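Local structure of fatty acid CoA ligase (Marinactinospora thermotolerans, 6SQ8) at residues 169-180 against 354-362. The protein belongs to the ANL superfamily of AMP-binding enzymes and binds adenosine monophosphate. Residues are numbered along the deposited sequence; the frame is centred on the assembly and turned at random.
Sequences KGVAHSSTAMSA and PMTMSGYWR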
loop_
_atom_site.group_PDB
_atom_site.type_symbol
_atom_site.label_atom_id
_atom_site.label_comp_id
_atom_site.label_asym_id
_atom_site.label_seq_id
_atom_site.Cartn_x
_atom_site.Cartn_y
_atom_site.Cartn_z
ATOM N N LYS A 169 -13.121 8.506 -3.164
ATOM C CA LYS A 169 -12.486 9.832 -3.197
ATOM C C LYS A 169 -11.144 9.726 -3.913
ATOM O O LYS A 169 -10.466 8.741 -3.763
ATOM C CB LYS A 169 -12.190 10.301 -1.769
ATOM C CG LYS A 169 -13.327 10.166 -0.768
ATOM C CD LYS A 169 -12.916 9.674 0.618
ATOM C CE LYS A 169 -13.907 8.699 1.218
ATOM N NZ LYS A 169 -13.714 8.596 2.683
ATOM N N GLY A 170 -10.733 10.779 -4.620
ATOM C CA GLY A 170 -9.432 10.825 -5.282
ATOM C C GLY A 170 -8.403 11.550 -4.435
ATOM O O GLY A 170 -8.479 12.752 -4.274
ATOM N N VAL A 171 -7.433 10.806 -3.906
ATOM C CA VAL A 171 -6.356 11.383 -3.115
ATOM C C VAL A 171 -5.361 12.053 -4.063
ATOM O O VAL A 171 -4.742 11.382 -4.864
ATOM C CB VAL A 171 -5.645 10.319 -2.258
ATOM C CG1 VAL A 171 -4.335 10.840 -1.708
ATOM C CG2 VAL A 171 -6.533 9.785 -1.151
ATOM N N ALA A 172 -5.186 13.370 -3.915
ATOM C CA ALA A 172 -4.236 14.137 -4.710
ATOM C C ALA A 172 -2.945 14.336 -3.924
ATOM O O ALA A 172 -2.970 14.920 -2.838
ATOM C CB ALA A 172 -4.832 15.473 -5.077
ATOM N N HIS A 173 -1.836 13.871 -4.498
ATOM C CA HIS A 173 -0.513 14.024 -3.904
ATOM C C HIS A 173 0.325 15.001 -4.734
ATOM O O HIS A 173 0.425 14.885 -5.970
ATOM C CB HIS A 173 0.189 12.669 -3.778
ATOM C CG HIS A 173 -0.011 12.030 -2.446
ATOM N ND1 HIS A 173 -0.833 10.927 -2.265
ATOM C CD2 HIS A 173 0.453 12.380 -1.224
ATOM C CE1 HIS A 173 -0.842 10.606 -0.988
ATOM N NE2 HIS A 173 -0.063 11.488 -0.321
ATOM N N SER A 174 0.969 15.939 -4.034
ATOM C CA SER A 174 1.769 16.962 -4.661
ATOM C C SER A 174 3.080 16.357 -5.161
ATOM O O SER A 174 3.526 15.316 -4.681
ATOM C CB SER A 174 2.021 18.101 -3.709
ATOM O OG SER A 174 3.138 17.831 -2.866
ATOM N N SER A 175 3.704 17.043 -6.117
ATOM C CA SER A 175 5.039 16.696 -6.565
ATOM C C SER A 175 6.026 16.817 -5.396
ATOM O O SER A 175 7.011 16.082 -5.351
ATOM C CB SER A 175 5.463 17.539 -7.740
ATOM O OG SER A 175 4.683 17.239 -8.883
ATOM N N THR A 176 5.767 17.752 -4.472
ATOM C CA THR A 176 6.629 17.951 -3.312
ATOM C C THR A 176 6.548 16.744 -2.381
ATOM O O THR A 176 7.558 16.278 -1.873
ATOM C CB THR A 176 6.239 19.177 -2.483
ATOM O OG1 THR A 176 6.168 20.295 -3.361
ATOM C CG2 THR A 176 7.226 19.462 -1.371
ATOM N N ALA A 177 5.318 16.293 -2.143
ATOM C CA ALA A 177 5.047 15.166 -1.282
ATOM C C ALA A 177 5.749 13.904 -1.817
ATOM O O ALA A 177 6.351 13.176 -1.040
ATOM C CB ALA A 177 3.547 14.982 -1.155
ATOM N N MET A 178 5.691 13.678 -3.133
ATOM C CA MET A 178 6.301 12.489 -3.745
ATOM C C MET A 178 7.828 12.577 -3.658
ATOM O O MET A 178 8.499 11.547 -3.528
ATOM C CB MET A 178 5.899 12.306 -5.213
ATOM C CG MET A 178 4.455 11.844 -5.385
ATOM S SD MET A 178 3.944 10.594 -4.167
ATOM C CE MET A 178 3.017 9.501 -5.243
ATOM N N SER A 179 8.368 13.801 -3.727
ATOM C CA SER A 179 9.797 14.011 -3.534
ATOM C C SER A 179 10.184 13.652 -2.091
ATOM O O SER A 179 11.225 13.024 -1.866
ATOM C CB SER A 179 10.216 15.418 -3.873
ATOM O OG SER A 179 11.639 15.525 -3.923
ATOM N N ALA A 180 9.349 14.045 -1.118
ATOM C CA ALA A 180 9.613 13.749 0.280
ATOM C C ALA A 180 9.638 12.232 0.500
ATOM O O ALA A 180 10.435 11.739 1.303
ATOM C CB ALA A 180 8.583 14.424 1.166
ATOM N N PRO A 354 5.513 16.287 5.397
ATOM C CA PRO A 354 5.649 16.695 4.004
ATOM C C PRO A 354 5.128 15.689 2.970
ATOM O O PRO A 354 5.165 15.990 1.789
ATOM C CB PRO A 354 7.170 16.827 3.796
ATOM C CG PRO A 354 7.771 15.933 4.839
ATOM C CD PRO A 354 6.823 16.069 6.025
ATOM N N MET A 355 4.679 14.507 3.414
ATOM C CA MET A 355 4.253 13.449 2.508
ATOM C C MET A 355 2.729 13.377 2.428
ATOM O O MET A 355 2.205 12.656 1.589
ATOM C CB MET A 355 4.812 12.097 2.956
ATOM C CG MET A 355 6.299 11.979 2.682
ATOM S SD MET A 355 7.009 10.452 3.294
ATOM C CE MET A 355 6.982 10.760 5.061
ATOM N N THR A 356 2.007 14.132 3.262
ATOM C CA THR A 356 0.548 14.015 3.291
ATOM C C THR A 356 -0.065 14.622 2.032
ATOM O O THR A 356 0.513 15.525 1.411
ATOM C CB THR A 356 -0.079 14.682 4.515
ATOM O OG1 THR A 356 0.200 16.084 4.470
ATOM C CG2 THR A 356 0.442 14.066 5.793
ATOM N N MET A 357 -1.255 14.106 1.703
ATOM C CA MET A 357 -2.058 14.502 0.562
ATOM C C MET A 357 -2.260 16.021 0.580
ATOM O O MET A 357 -2.161 16.641 1.621
ATOM C CB MET A 357 -3.424 13.796 0.578
ATOM C CG MET A 357 -4.388 14.371 1.601
ATOM S SD MET A 357 -6.065 13.690 1.665
ATOM C CE MET A 357 -6.213 13.023 0.013
ATOM N N SER A 358 -2.531 16.592 -0.596
ATOM C CA SER A 358 -2.998 17.968 -0.722
ATOM C C SER A 358 -4.478 18.038 -0.351
ATOM O O SER A 358 -4.943 19.016 0.203
ATOM C CB SER A 358 -2.779 18.496 -2.103
ATOM O OG SER A 358 -1.392 18.501 -2.421
ATOM N N GLY A 359 -5.202 16.962 -0.657
ATOM C CA GLY A 359 -6.618 16.873 -0.388
ATOM C C GLY A 359 -7.275 15.916 -1.364
ATOM O O GLY A 359 -6.628 15.416 -2.313
ATOM N N TYR A 360 -8.567 15.664 -1.141
ATOM C CA TYR A 360 -9.322 14.905 -2.093
ATOM C C TYR A 360 -9.580 15.817 -3.304
ATOM O O TYR A 360 -10.018 16.965 -3.155
ATOM C CB TYR A 360 -10.604 14.337 -1.480
ATOM C CG TYR A 360 -10.398 13.402 -0.310
ATOM C CD1 TYR A 360 -9.715 12.203 -0.440
ATOM C CD2 TYR A 360 -10.903 13.715 0.939
ATOM C CE1 TYR A 360 -9.519 11.361 0.644
ATOM C CE2 TYR A 360 -10.729 12.877 2.028
ATOM C CZ TYR A 360 -10.043 11.692 1.883
ATOM O OH TYR A 360 -9.892 10.876 2.971
ATOM N N TRP A 361 -9.261 15.285 -4.492
ATOM C CA TRP A 361 -9.356 15.986 -5.757
ATOM C C TRP A 361 -10.782 16.527 -5.954
ATOM O O TRP A 361 -11.745 15.753 -5.983
ATOM C CB TRP A 361 -8.951 15.046 -6.890
ATOM C CG TRP A 361 -9.106 15.641 -8.255
ATOM C CD1 TRP A 361 -10.134 15.431 -9.131
ATOM C CD2 TRP A 361 -8.207 16.553 -8.896
ATOM N NE1 TRP A 361 -9.929 16.158 -10.270
ATOM C CE2 TRP A 361 -8.753 16.853 -10.157
ATOM C CE3 TRP A 361 -6.980 17.113 -8.547
ATOM C CZ2 TRP A 361 -8.108 17.684 -11.071
ATOM C CZ3 TRP A 361 -6.356 17.963 -9.441
ATOM C CH2 TRP A 361 -6.907 18.231 -10.692
ATOM N N ARG A 362 -10.884 17.861 -6.082
ATOM C CA ARG A 362 -12.114 18.585 -6.394
ATOM C C ARG A 362 -13.222 18.201 -5.395
ATOM O O ARG A 362 -14.382 18.032 -5.785
ATOM C CB ARG A 362 -12.519 18.295 -7.843
HETATM O O HOH W 1 0.552 16.320 -1.534
#
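Val171 and Met357 form the apolar centre: both methyls of the valine meet the thioether's terminal methyl, Val171 CG1 lying 3.4 Å from Met357 CE, and the two side chains cross at about a right angle. Met357 CG sits between the backbone N and the carbonyl carbon (chi1 75°); the chain then runs extended through chi2 and bends at the sulfur, which helps bring CE to the valine. Val171 CG2 also approaches Tyr360 CE1. Met357 SD lies over one face of the phenol ring and Lys169 CD over the opposite face, both offset toward the rim; the lysine contact qualifies as CH-pi, CD lying 3.9 Å from the ring centroid and 21° off the normal, although this lysine is poorly ordered. Beyond the ring, Tyr360 OH is hydrogen-bonded to Glu301. Further along the helix that begins at Ser175, Ala180 CB rests on Met355 CG (3.7 Å) and on Pro354 CB. His173 presents a ring edge to Met355 O, while Met357 CB lies over one of its faces.

Three backbone bonds link the two segments: Trp361 N to Gly170 O (2.7 Å, 171° at the hydrogen), Ala172 N to Gly359 O, and Ser358 N to Ala172 O (2.8 Å). Val171 with Tyr360 is a non-hydrogen-bonded antiparallel pair; in the hydrogen-bonded pair Ala172 with Gly359, the return bond comes from Ser358, one residue earlier. At the polar edge a water accepts from Ser174 N (2.6 Å), donates to Thr356 O and bonds Ser358 OG. Ser174 OG accepts from Ala177 N (2.8 Å), the helix N-cap bond.

Strand 359-360 thus edges a three-stranded antiparallel sheet, 170-174 central and 155-160 beyond, in the AMP-binding enzyme family part of the chain; the His173 side chain lies about 4 Å from the bound 1-ethanoyl-9H-pyrido[3,4-b]indole-3-carboxylic acid, placing this sheet beside the ligand pocket.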